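Local coordinates for protein succinate dehydrogenase (Membrane anchor subunit) (PDB 7D6V) that anchors the succinate dehydrogenase Sdh1 in the mycobacterial membrane, holds a membrane-embedded Rieske-type iron-sulfur cluster and lines the site that binds ubiquinone-1, at residues L108-T113 and N153-F158; L164-N169 and L198-T203; S205-R210 and K235-H240. All blocks are in the same frame, centred on the assembly; numbering follows the deposited sequence.

Contact 1: L108-T113 and N153-F158; sequences LAFRLT and NIHRYF. With FES (Fe2/s2 (inorganic) cluster), chain J; PEV ((1S)-2-{[(2-aminoethoxy)(hydroxy)phosphoryl]oxy}-1-[(palmitoyloxy)methyl]ethyl stearate), chain I.
Thr-113 and His-155 make the polar centre of this contact, where the C-terminal end of helix 104-112 meets the start of helix 155-175. The ND1 proton of His-155 goes to OG1 of Thr-113 over 2.5 Å, with OG1 tilted 21° from the imidazole plane. Thr-113 OG1, set between the backbone N and the carbonyl carbon (chi1 53°), donates to Ala-109 O at 2.7 Å. Ala-109 O also accepts from Thr-113 N, and the two donors reach it from opposite faces of its plane. NE2 of His-155 binds the iron FE2 of the cluster at 2.5 Å, the iron lying in the ring plane. One face of the imidazole is covered by Thr-113 O. The rings of Phe-110 and His-155 run near parallel (13° between planes) but barely overlap, being slid apart to a centroid distance of 5.2 Å; CZ of Phe-110 comes 3.5 Å from the sulfide S2. CB of Ala-109 sits over the face of Phe-158, 3.6 Å from the ring centroid, a CH-pi contact, and CB of Phe-158 packs 3.9 Å from CB of Phe-110.

The Phe-158 ring also adjoins phospholipid carbon C26, so the tight and lipid sides meet at this residue. The opposite character appears toward the lipid: Leu-112 plays no part in the helix pair, and its CD1 instead meets acyl carbon C44 at 3.6 Å, while Ile-154 touches ubiquinone-1. The tight side forms one wall of the Rieske-type [2Fe-2S] site, with His-155 as an iron ligand sharing FE2 with Cys-206.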
loop_
_atom_site.group_PDB
_atom_site.type_symbol
_atom_site.label_atom_id
_atom_site.label_comp_id
_atom_site.label_asym_id
_atom_site.label_seq_id
_atom_site.Cartn_x
_atom_site.Cartn_y
_atom_site.Cartn_z
ATOM N N LEU C 108 -26.794 -14.615 30.176
ATOM C CA LEU C 108 -26.509 -13.197 30.349
ATOM C C LEU C 108 -25.010 -12.934 30.332
ATOM O O LEU C 108 -24.549 -11.992 29.683
ATOM C CB LEU C 108 -27.129 -12.695 31.653
ATOM C CG LEU C 108 -26.896 -11.226 31.999
ATOM C CD1 LEU C 108 -27.589 -10.321 31.000
ATOM C CD2 LEU C 108 -27.367 -10.935 33.409
ATOM N N ALA C 109 -24.231 -13.768 31.021
ATOM C CA ALA C 109 -22.781 -13.600 31.015
ATOM C C ALA C 109 -22.192 -13.884 29.638
ATOM O O ALA C 109 -21.237 -13.222 29.216
ATOM C CB ALA C 109 -22.153 -14.505 32.068
ATOM N N PHE C 110 -22.750 -14.865 28.927
ATOM C CA PHE C 110 -22.269 -15.196 27.592
ATOM C C PHE C 110 -22.457 -14.034 26.633
ATOM O O PHE C 110 -21.570 -13.735 25.829
ATOM C CB PHE C 110 -22.998 -16.439 27.080
ATOM C CG PHE C 110 -22.651 -16.814 25.669
ATOM C CD1 PHE C 110 -21.371 -17.211 25.335
ATOM C CD2 PHE C 110 -23.614 -16.784 24.680
ATOM C CE1 PHE C 110 -21.057 -17.561 24.043
ATOM C CE2 PHE C 110 -23.304 -17.135 23.386
ATOM C CZ PHE C 110 -22.024 -17.526 23.069
ATOM N N ARG C 111 -23.608 -13.372 26.694
ATOM C CA ARG C 111 -23.811 -12.230 25.814
ATOM C C ARG C 111 -23.148 -10.962 26.333
ATOM O O ARG C 111 -22.871 -10.059 25.543
ATOM C CB ARG C 111 -25.303 -12.002 25.584
ATOM C CG ARG C 111 -25.882 -12.965 24.573
ATOM C CD ARG C 111 -27.266 -12.564 24.141
ATOM N NE ARG C 111 -27.868 -13.553 23.256
ATOM C CZ ARG C 111 -28.012 -13.393 21.947
ATOM N NH1 ARG C 111 -27.594 -12.282 21.364
ATOM N NH2 ARG C 111 -28.575 -14.344 21.220
ATOM N N LEU C 112 -22.870 -10.882 27.635
ATOM C CA LEU C 112 -22.164 -9.729 28.175
ATOM C C LEU C 112 -20.680 -9.771 27.846
ATOM O O LEU C 112 -20.052 -8.718 27.694
ATOM C CB LEU C 112 -22.369 -9.658 29.685
ATOM C CG LEU C 112 -22.378 -8.268 30.313
ATOM C CD1 LEU C 112 -23.512 -7.436 29.749
ATOM C CD2 LEU C 112 -22.485 -8.376 31.821
ATOM N N THR C 113 -20.099 -10.962 27.746
ATOM C CA THR C 113 -18.695 -11.095 27.388
ATOM C C THR C 113 -18.488 -11.282 25.892
ATOM O O THR C 113 -17.342 -11.399 25.452
ATOM C CB THR C 113 -18.056 -12.258 28.153
ATOM O OG1 THR C 113 -18.833 -13.447 27.965
ATOM C CG2 THR C 113 -17.987 -11.941 29.635
ATOM N N ASN C 153 -11.972 -11.921 29.541
ATOM C CA ASN C 153 -11.145 -12.919 28.881
ATOM C C ASN C 153 -11.581 -14.349 29.168
ATOM O O ASN C 153 -10.969 -15.279 28.633
ATOM C CB ASN C 153 -9.684 -12.735 29.293
ATOM C CG ASN C 153 -9.093 -11.444 28.777
ATOM O OD1 ASN C 153 -8.852 -11.294 27.581
ATOM N ND2 ASN C 153 -8.853 -10.503 29.676
ATOM N N ILE C 154 -12.609 -14.552 29.984
ATOM C CA ILE C 154 -13.122 -15.884 30.266
ATOM C C ILE C 154 -14.340 -16.203 29.399
ATOM O O ILE C 154 -15.144 -17.059 29.755
ATOM C CB ILE C 154 -13.441 -16.065 31.756
ATOM C CG1 ILE C 154 -14.512 -15.070 32.196
ATOM C CG2 ILE C 154 -12.191 -15.904 32.590
ATOM C CD1 ILE C 154 -14.873 -15.173 33.652
ATOM N N HIS C 155 -14.486 -15.514 28.268
ATOM C CA HIS C 155 -15.667 -15.677 27.431
ATOM C C HIS C 155 -15.813 -17.098 26.897
ATOM O O HIS C 155 -16.937 -17.553 26.663
ATOM C CB HIS C 155 -15.617 -14.678 26.279
ATOM C CG HIS C 155 -16.809 -14.734 25.382
ATOM N ND1 HIS C 155 -18.099 -14.641 25.856
ATOM C CD2 HIS C 155 -16.909 -14.885 24.043
ATOM C CE1 HIS C 155 -18.943 -14.727 24.845
ATOM N NE2 HIS C 155 -18.246 -14.874 23.735
ATOM N N ARG C 156 -14.703 -17.810 26.692
ATOM C CA ARG C 156 -14.783 -19.159 26.136
ATOM C C ARG C 156 -15.513 -20.121 27.066
ATOM O O ARG C 156 -16.150 -21.074 26.603
ATOM C CB ARG C 156 -13.379 -19.675 25.822
ATOM C CG ARG C 156 -12.426 -19.652 26.999
ATOM C CD ARG C 156 -11.025 -20.052 26.581
ATOM N NE ARG C 156 -10.385 -19.008 25.787
ATOM C CZ ARG C 156 -9.103 -19.008 25.447
ATOM N NH1 ARG C 156 -8.314 -19.997 25.833
ATOM N NH2 ARG C 156 -8.608 -18.018 24.723
ATOM N N TYR C 157 -15.459 -19.883 28.375
ATOM C CA TYR C 157 -16.160 -20.766 29.300
ATOM C C TYR C 157 -17.663 -20.531 29.244
ATOM O O TYR C 157 -18.455 -21.482 29.302
ATOM C CB TYR C 157 -15.616 -20.570 30.709
ATOM C CG TYR C 157 -14.216 -21.104 30.841
ATOM C CD1 TYR C 157 -13.976 -22.360 31.371
ATOM C CD2 TYR C 157 -13.134 -20.363 30.400
ATOM C CE1 TYR C 157 -12.698 -22.852 31.473
ATOM C CE2 TYR C 157 -11.857 -20.846 30.497
ATOM C CZ TYR C 157 -11.644 -22.089 31.033
ATOM O OH TYR C 157 -10.364 -22.567 31.132
ATOM N N PHE C 158 -18.075 -19.274 29.101
ATOM C CA PHE C 158 -19.481 -19.000 28.843
ATOM C C PHE C 158 -19.896 -19.519 27.476
ATOM O O PHE C 158 -21.065 -19.851 27.275
ATOM C CB PHE C 158 -19.753 -17.504 28.974
ATOM C CG PHE C 158 -19.481 -16.972 30.345
ATOM C CD1 PHE C 158 -20.161 -17.474 31.438
ATOM C CD2 PHE C 158 -18.534 -15.986 30.546
ATOM C CE1 PHE C 158 -19.907 -17.000 32.703
ATOM C CE2 PHE C 158 -18.280 -15.506 31.809
ATOM C CZ PHE C 158 -18.968 -16.012 32.888
HETATM FE FE1 FES J . -19.813 -13.098 20.360
HETATM FE FE2 FES J . -18.731 -15.375 21.299
HETATM S S1 FES J . -17.681 -13.602 20.530
HETATM S S2 FES J . -20.861 -14.901 21.058
HETATM C C48 PEV I . -28.658 -9.378 24.933
HETATM C C47 PEV I . -28.532 -9.237 26.446
HETATM C C46 PEV I . -27.182 -8.639 26.820
HETATM C C45 PEV I . -27.195 -7.128 26.630
HETATM C C44 PEV I . -26.313 -6.425 27.654
HETATM C C43 PEV I . -25.995 -4.995 27.238
HETATM C C42 PEV I . -25.990 -4.069 28.443
HETATM C C41 PEV I . -24.569 -3.731 28.866
HETATM C C40 PEV I . -24.515 -2.437 29.661
HETATM C C39 PEV I . -23.612 -2.588 30.872
HETATM C C38 PEV I . -22.154 -2.479 30.452
HETATM C C37 PEV I . -21.689 -1.030 30.466
HETATM C C36 PEV I . -20.389 -0.879 31.235
HETATM C C35 PEV I . -19.195 -0.855 30.292
HETATM C C34 PEV I . -18.048 -0.069 30.905
HETATM C C33 PEV I . -17.772 -0.526 32.327
HETATM C C32 PEV I . -17.133 0.591 33.135
HETATM C C31 PEV I . -15.619 0.486 33.101
HETATM O O31 PEV I . -15.040 0.634 32.080
HETATM O O2 PEV I . -14.916 0.224 34.274
HETATM C C2 PEV I . -14.141 1.305 34.690
HETATM C C1 PEV I . -12.703 1.062 34.251
HETATM O O3P PEV I . -12.523 1.658 32.999
HETATM P P PEV I . -11.413 2.866 32.851
HETATM O O1P PEV I . -12.006 4.173 33.314
HETATM O O2P PEV I . -10.991 2.980 31.408
HETATM O O4P PEV I . -10.115 2.508 33.796
HETATM C C4 PEV I . -9.997 3.140 35.038
HETATM C C5 PEV I . -9.420 2.134 36.031
HETATM N N6 PEV I . -9.744 2.526 37.390
HETATM C C3 PEV I . -14.225 1.426 36.209
HETATM O O3 PEV I . -15.577 1.351 36.559
HETATM C C11 PEV I . -15.933 0.183 37.241
HETATM O O11 PEV I . -15.444 -0.065 38.290
HETATM C C12 PEV I . -16.943 -0.782 36.628
HETATM C C13 PEV I . -18.014 -1.204 37.630
HETATM C C14 PEV I . -19.267 -1.731 36.940
HETATM C C15 PEV I . -18.947 -2.762 35.861
HETATM C C16 PEV I . -19.624 -4.098 36.148
HETATM C C17 PEV I . -20.183 -4.789 34.904
HETATM C C18 PEV I . -19.898 -4.038 33.604
HETATM C C19 PEV I . -19.178 -4.894 32.562
HETATM C C20 PEV I . -18.732 -6.254 33.099
HETATM C C21 PEV I . -18.484 -7.256 31.975
HETATM C C22 PEV I . -18.538 -8.700 32.464
HETATM C C23 PEV I . -17.169 -9.273 32.822
HETATM C C24 PEV I . -17.264 -10.181 34.042
HETATM C C25 PEV I . -17.764 -11.576 33.684
HETATM C C26 PEV I . -19.042 -11.934 34.435
#

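Contact 2: L164-N169 and L198-T203; sequences LISLVN and LLWVYT
Ser-166 and Trp-200 bury the largest areas here, 75 and 68 Å². CB of Ser-166 lies over one face of the indole, 3.5 Å from the centroid of the six-membered ring of Trp-200 and only 12° off its normal, a CH-pi contact. The serine hydroxyl does not serve the indole: OG is bonded to Ala-162 O within its own helix. NE1 of Trp-200, for its part, is hydrogen-bonded to OG1 of Thr-170, which also bonds Ser-166 O. Third in buried area, Leu-199 contributes through CD1, which lies 4.1 Å from ND2 of Asn-169. Leu-167 has CG anti to the carbonyl carbon (chi1 -72°), which sets CG 4.1 Å from CZ2 of Trp-200; its CD2 approaches the same CZ2 to 3.8 Å.

The axes of the two short segments approach to 10.4 Å and run antiparallel at 167°. Between the segments themselves the contacts are van der Waals and CH-pi; the polar link is made through Thr-170, just outside them. Ile-165 and Tyr-202 both touch helix 104-112, and helix 240-264 packs against Leu-198, Val-201 and Tyr-202, so that one side of the pair faces the other helices of what is probably the membrane-spanning bundle.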
loop_
_atom_site.group_PDB
_atom_site.type_symbol
_atom_site.label_atom_id
_atom_site.label_comp_id
_atom_site.label_asym_id
_atom_site.label_seq_id
_atom_site.Cartn_x
_atom_site.Cartn_y
_atom_site.Cartn_z
ATOM N N LEU C 164 -23.864 -26.041 26.010
ATOM C CA LEU C 164 -24.719 -26.937 26.788
ATOM C C LEU C 164 -26.172 -26.461 26.798
ATOM O O LEU C 164 -27.106 -27.263 26.646
ATOM C CB LEU C 164 -24.187 -27.069 28.212
ATOM C CG LEU C 164 -22.749 -27.561 28.354
ATOM C CD1 LEU C 164 -22.443 -27.886 29.802
ATOM C CD2 LEU C 164 -22.502 -28.767 27.469
ATOM N N ILE C 165 -26.382 -25.156 26.975
ATOM C CA ILE C 165 -27.738 -24.617 27.012
ATOM C C ILE C 165 -28.409 -24.740 25.647
ATOM O O ILE C 165 -29.624 -24.956 25.562
ATOM C CB ILE C 165 -27.713 -23.164 27.518
ATOM C CG1 ILE C 165 -27.149 -23.115 28.937
ATOM C CG2 ILE C 165 -29.103 -22.553 27.493
ATOM C CD1 ILE C 165 -26.851 -21.721 29.427
ATOM N N SER C 166 -27.643 -24.606 24.564
ATOM C CA SER C 166 -28.186 -24.839 23.231
ATOM C C SER C 166 -28.615 -26.288 23.059
ATOM O O SER C 166 -29.626 -26.567 22.409
ATOM C CB SER C 166 -27.158 -24.455 22.171
ATOM O OG SER C 166 -27.094 -23.053 22.004
ATOM N N LEU C 167 -27.855 -27.225 23.622
ATOM C CA LEU C 167 -28.292 -28.620 23.589
ATOM C C LEU C 167 -29.600 -28.807 24.353
ATOM O O LEU C 167 -30.489 -29.549 23.914
ATOM C CB LEU C 167 -27.201 -29.527 24.153
ATOM C CG LEU C 167 -25.981 -29.696 23.252
ATOM C CD1 LEU C 167 -24.845 -30.363 24.003
ATOM C CD2 LEU C 167 -26.348 -30.490 22.018
ATOM N N VAL C 168 -29.733 -28.141 25.499
ATOM C CA VAL C 168 -30.974 -28.238 26.270
ATOM C C VAL C 168 -32.151 -27.680 25.470
ATOM O O VAL C 168 -33.238 -28.276 25.426
ATOM C CB VAL C 168 -30.815 -27.523 27.624
ATOM C CG1 VAL C 168 -32.169 -27.227 28.236
ATOM C CG2 VAL C 168 -29.979 -28.365 28.562
ATOM N N ASN C 169 -31.951 -26.533 24.822
ATOM C CA ASN C 169 -33.002 -25.950 23.993
ATOM C C ASN C 169 -33.333 -26.826 22.793
ATOM O O ASN C 169 -34.491 -26.877 22.367
ATOM C CB ASN C 169 -32.593 -24.552 23.535
ATOM C CG ASN C 169 -32.570 -23.556 24.668
ATOM O OD1 ASN C 169 -33.235 -23.742 25.683
ATOM N ND2 ASN C 169 -31.800 -22.490 24.503
ATOM N N LEU C 198 -31.358 -20.694 14.745
ATOM C CA LEU C 198 -30.663 -19.410 14.721
ATOM C C LEU C 198 -29.765 -19.240 15.940
ATOM O O LEU C 198 -28.684 -18.646 15.845
ATOM C CB LEU C 198 -31.678 -18.275 14.621
ATOM C CG LEU C 198 -32.260 -18.113 13.217
ATOM C CD1 LEU C 198 -33.415 -17.136 13.215
ATOM C CD2 LEU C 198 -31.183 -17.672 12.246
ATOM N N LEU C 199 -30.191 -19.758 17.095
ATOM C CA LEU C 199 -29.334 -19.739 18.275
ATOM C C LEU C 199 -28.079 -20.566 18.051
ATOM O O LEU C 199 -26.985 -20.172 18.467
ATOM C CB LEU C 199 -30.098 -20.254 19.492
ATOM C CG LEU C 199 -31.101 -19.299 20.134
ATOM C CD1 LEU C 199 -31.805 -19.986 21.287
ATOM C CD2 LEU C 199 -30.411 -18.036 20.601
ATOM N N TRP C 200 -28.219 -21.723 17.404
ATOM C CA TRP C 200 -27.045 -22.524 17.075
ATOM C C TRP C 200 -26.111 -21.773 16.138
ATOM O O TRP C 200 -24.887 -21.826 16.296
ATOM C CB TRP C 200 -27.466 -23.852 16.452
ATOM C CG TRP C 200 -27.666 -24.953 17.435
ATOM C CD1 TRP C 200 -28.801 -25.674 17.629
ATOM C CD2 TRP C 200 -26.697 -25.477 18.348
ATOM N NE1 TRP C 200 -28.608 -26.608 18.611
ATOM C CE2 TRP C 200 -27.322 -26.510 19.070
ATOM C CE3 TRP C 200 -25.362 -25.172 18.629
ATOM C CZ2 TRP C 200 -26.661 -27.239 20.051
ATOM C CZ3 TRP C 200 -24.711 -25.895 19.605
ATOM C CH2 TRP C 200 -25.360 -26.916 20.304
ATOM N N VAL C 201 -26.669 -21.077 15.147
ATOM C CA VAL C 201 -25.840 -20.306 14.223
ATOM C C VAL C 201 -25.067 -19.229 14.974
ATOM O O VAL C 201 -23.861 -19.039 14.765
ATOM C CB VAL C 201 -26.704 -19.703 13.102
ATOM C CG1 VAL C 201 -25.875 -18.780 12.231
ATOM C CG2 VAL C 201 -27.321 -20.803 12.266
ATOM N N TYR C 202 -25.750 -18.511 15.867
ATOM C CA TYR C 202 -25.088 -17.463 16.638
ATOM C C TYR C 202 -24.006 -18.035 17.546
ATOM O O TYR C 202 -22.922 -17.457 17.672
ATOM C CB TYR C 202 -26.116 -16.687 17.458
ATOM C CG TYR C 202 -25.498 -15.752 18.467
ATOM C CD1 TYR C 202 -24.754 -14.654 18.059
ATOM C CD2 TYR C 202 -25.650 -15.969 19.826
ATOM C CE1 TYR C 202 -24.185 -13.800 18.976
ATOM C CE2 TYR C 202 -25.085 -15.122 20.748
ATOM C CZ TYR C 202 -24.355 -14.039 20.319
ATOM O OH TYR C 202 -23.794 -13.191 21.242
ATOM N N THR C 203 -24.285 -19.168 18.190
ATOM C CA THR C 203 -23.300 -19.786 19.069
ATOM C C THR C 203 -22.086 -20.280 18.290
ATOM O O THR C 203 -20.953 -20.186 18.774
ATOM C CB THR C 203 -23.944 -20.932 19.848
ATOM O OG1 THR C 203 -25.161 -20.471 20.446
ATOM C CG2 THR C 203 -23.017 -21.431 20.937
#

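Contact 3: S205-R210 and K235-H240; sequences SCHSCR and KLNTRH. With FES (Fe2/s2 (inorganic) cluster), chain J.
Asn-237 has CG anti to its backbone N (chi1 -178°), and His-240 has the same anti setting (chi1 -162°); these two torsions carry both CG atoms toward Ser-205. Asn-237 ND2 then donates to Ser-205 O over 2.6 Å in a nearly straight bond (166°), with the acceptor in the amide plane. The same ND2 lies over the centre of the His-207 ring, 3.4 Å above it, the amide standing about perpendicular to the imidazole. Asn-237 therefore fixes a carbonyl and covers a ring face at once.

Ser-205 meets His-240 at two places. The carbonyl O of Ser-205 lies 3.0 Å above one face of the His-240 imidazole, offset toward the rim, without bonding to it. OG accepts the proton of ND1; that bond is modelled so short that its length is doubtful. OG is also bonded to Tyr-202 O. At the far side of the ring, NE2 of His-240 coordinates FE1 at 2.6 Å. From the other segment, SG of Cys-206 binds FE2 at 2.5 Å, and His-207 N lies 3.4 Å from sulfide S1. Arg-210 NE bonds Ser-234 of its own chain, and NH2 reaches Asn-222 of the neighbouring iron-sulfur subunit.

Chemically, the two segments supply one ligand to each iron; Cys-114 joins His-240 on FE1, and His-155 joins Cys-206 on FE2. Each iron thus has one cysteine and one histidine, unlike the classical Rieske centre with both histidines on one iron; the adjacent His-207 amide may polarise S1.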
loop_
_atom_site.group_PDB
_atom_site.type_symbol
_atom_site.label_atom_id
_atom_site.label_comp_id
_atom_site.label_asym_id
_atom_site.label_seq_id
_atom_site.Cartn_x
_atom_site.Cartn_y
_atom_site.Cartn_z
ATOM N N SER C 205 -20.980 -19.056 15.417
ATOM C CA SER C 205 -20.244 -17.952 14.817
ATOM C C SER C 205 -19.420 -17.179 15.841
ATOM O O SER C 205 -18.871 -16.124 15.509
ATOM C CB SER C 205 -21.201 -17.012 14.085
ATOM O OG SER C 205 -22.021 -16.301 14.989
ATOM N N CYS C 206 -19.341 -17.684 17.068
ATOM C CA CYS C 206 -18.594 -17.011 18.127
ATOM C C CYS C 206 -17.098 -16.907 17.836
ATOM O O CYS C 206 -16.507 -17.808 17.240
ATOM C CB CYS C 206 -18.818 -17.716 19.468
ATOM S SG CYS C 206 -17.519 -17.423 20.691
ATOM N N HIS C 207 -16.493 -15.801 18.262
ATOM C CA HIS C 207 -15.064 -15.581 18.064
ATOM C C HIS C 207 -14.226 -16.576 18.853
ATOM O O HIS C 207 -13.132 -16.943 18.414
ATOM C CB HIS C 207 -14.686 -14.156 18.460
ATOM C CG HIS C 207 -14.906 -13.148 17.378
ATOM N ND1 HIS C 207 -15.972 -12.276 17.379
ATOM C CD2 HIS C 207 -14.192 -12.868 16.263
ATOM C CE1 HIS C 207 -15.909 -11.506 16.309
ATOM N NE2 HIS C 207 -14.838 -11.845 15.615
ATOM N N SER C 208 -14.705 -17.006 20.021
ATOM C CA SER C 208 -13.998 -18.035 20.774
ATOM C C SER C 208 -14.114 -19.395 20.104
ATOM O O SER C 208 -13.182 -20.200 20.178
ATOM C CB SER C 208 -14.526 -18.102 22.204
ATOM O OG SER C 208 -14.184 -16.937 22.927
ATOM N N CYS C 209 -15.249 -19.674 19.459
ATOM C CA CYS C 209 -15.379 -20.904 18.687
ATOM C C CYS C 209 -14.386 -20.931 17.531
ATOM O O CYS C 209 -13.779 -21.969 17.247
ATOM C CB CYS C 209 -16.808 -21.047 18.169
ATOM S SG CYS C 209 -17.102 -22.533 17.191
ATOM N N ARG C 210 -14.210 -19.793 16.857
ATOM C CA ARG C 210 -13.246 -19.708 15.768
ATOM C C ARG C 210 -11.836 -20.007 16.256
ATOM O O ARG C 210 -11.070 -20.704 15.583
ATOM C CB ARG C 210 -13.310 -18.319 15.137
ATOM C CG ARG C 210 -12.636 -18.200 13.791
ATOM C CD ARG C 210 -12.607 -16.754 13.348
ATOM N NE ARG C 210 -11.928 -16.580 12.070
ATOM C CZ ARG C 210 -11.422 -15.428 11.652
ATOM N NH1 ARG C 210 -11.512 -14.350 12.413
ATOM N NH2 ARG C 210 -10.821 -15.355 10.477
ATOM N N LYS C 235 -16.557 -18.082 7.857
ATOM C CA LYS C 235 -17.644 -17.599 7.012
ATOM C C LYS C 235 -18.856 -17.212 7.849
ATOM O O LYS C 235 -19.498 -16.189 7.587
ATOM C CB LYS C 235 -18.022 -18.650 5.971
ATOM C CG LYS C 235 -17.301 -18.495 4.650
ATOM C CD LYS C 235 -16.769 -19.818 4.136
ATOM C CE LYS C 235 -17.866 -20.859 4.034
ATOM N NZ LYS C 235 -17.329 -22.175 3.597
ATOM N N LEU C 236 -19.183 -18.016 8.861
ATOM C CA LEU C 236 -20.278 -17.652 9.760
ATOM C C LEU C 236 -19.939 -16.415 10.586
ATOM O O LEU C 236 -20.799 -15.561 10.821
ATOM C CB LEU C 236 -20.623 -18.820 10.677
ATOM C CG LEU C 236 -21.494 -19.926 10.091
ATOM C CD1 LEU C 236 -21.953 -20.856 11.192
ATOM C CD2 LEU C 236 -22.680 -19.332 9.360
ATOM N N ASN C 237 -18.691 -16.312 11.041
ATOM C CA ASN C 237 -18.266 -15.246 11.935
ATOM C C ASN C 237 -18.242 -13.889 11.252
ATOM O O ASN C 237 -18.338 -12.865 11.934
ATOM C CB ASN C 237 -16.886 -15.591 12.500
ATOM C CG ASN C 237 -16.382 -14.568 13.488
ATOM O OD1 ASN C 237 -15.528 -13.749 13.162
ATOM N ND2 ASN C 237 -16.898 -14.618 14.706
ATOM N N THR C 238 -18.110 -13.856 9.926
ATOM C CA THR C 238 -18.192 -12.579 9.223
ATOM C C THR C 238 -19.542 -11.892 9.415
ATOM O O THR C 238 -19.630 -10.670 9.250
ATOM C CB THR C 238 -17.926 -12.768 7.731
ATOM O OG1 THR C 238 -18.771 -13.807 7.221
ATOM C CG2 THR C 238 -16.477 -13.132 7.494
ATOM N N ARG C 239 -20.589 -12.640 9.763
ATOM C CA ARG C 239 -21.929 -12.107 9.972
ATOM C C ARG C 239 -22.355 -12.177 11.436
ATOM O O ARG C 239 -23.543 -12.301 11.735
ATOM C CB ARG C 239 -22.943 -12.850 9.104
ATOM C CG ARG C 239 -22.775 -12.704 7.599
ATOM C CD ARG C 239 -23.021 -11.279 7.131
ATOM N NE ARG C 239 -21.834 -10.436 7.213
ATOM C CZ ARG C 239 -21.853 -9.113 7.101
ATOM N NH1 ARG C 239 -23.000 -8.479 6.907
ATOM N NH2 ARG C 239 -20.724 -8.422 7.188
ATOM N N HIS C 240 -21.395 -12.100 12.360
ATOM C CA HIS C 240 -21.701 -12.303 13.771
ATOM C C HIS C 240 -22.516 -11.153 14.355
ATOM O O HIS C 240 -23.350 -11.379 15.238
ATOM C CB HIS C 240 -20.408 -12.499 14.559
ATOM C CG HIS C 240 -20.608 -13.125 15.902
ATOM N ND1 HIS C 240 -21.272 -14.318 16.073
ATOM C CD2 HIS C 240 -20.236 -12.722 17.138
ATOM C CE1 HIS C 240 -21.297 -14.626 17.357
ATOM N NE2 HIS C 240 -20.675 -13.673 18.023
HETATM FE FE1 FES J . -19.813 -13.098 20.360
HETATM FE FE2 FES J . -18.731 -15.375 21.299
HETATM S S1 FES J . -17.681 -13.602 20.530
HETATM S S2 FES J . -20.861 -14.901 21.058
#

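Along the chain the three contacts follow in series: contact 1 closes before contact 2 opens, and contact 2 before contact 3. Their centres lie 14 to 15 Å apart. Contacts 1 and 2 share helix 155-175, whose first turn belongs to contact 1, while helix 188-204 of contact 2 leads straight into the 205-210 segment of contact 3. Tyr-202 of contact 2 bridges to both others, packing on Phe-110 and Arg-111 of contact 1 and meeting the ring of His-240. Contacts 1 and 3 both touch the cluster, and their ligands His-155 and Cys-206 converge on FE2. Ligands far apart in sequence are thus gathered round one cluster by the helix bundle.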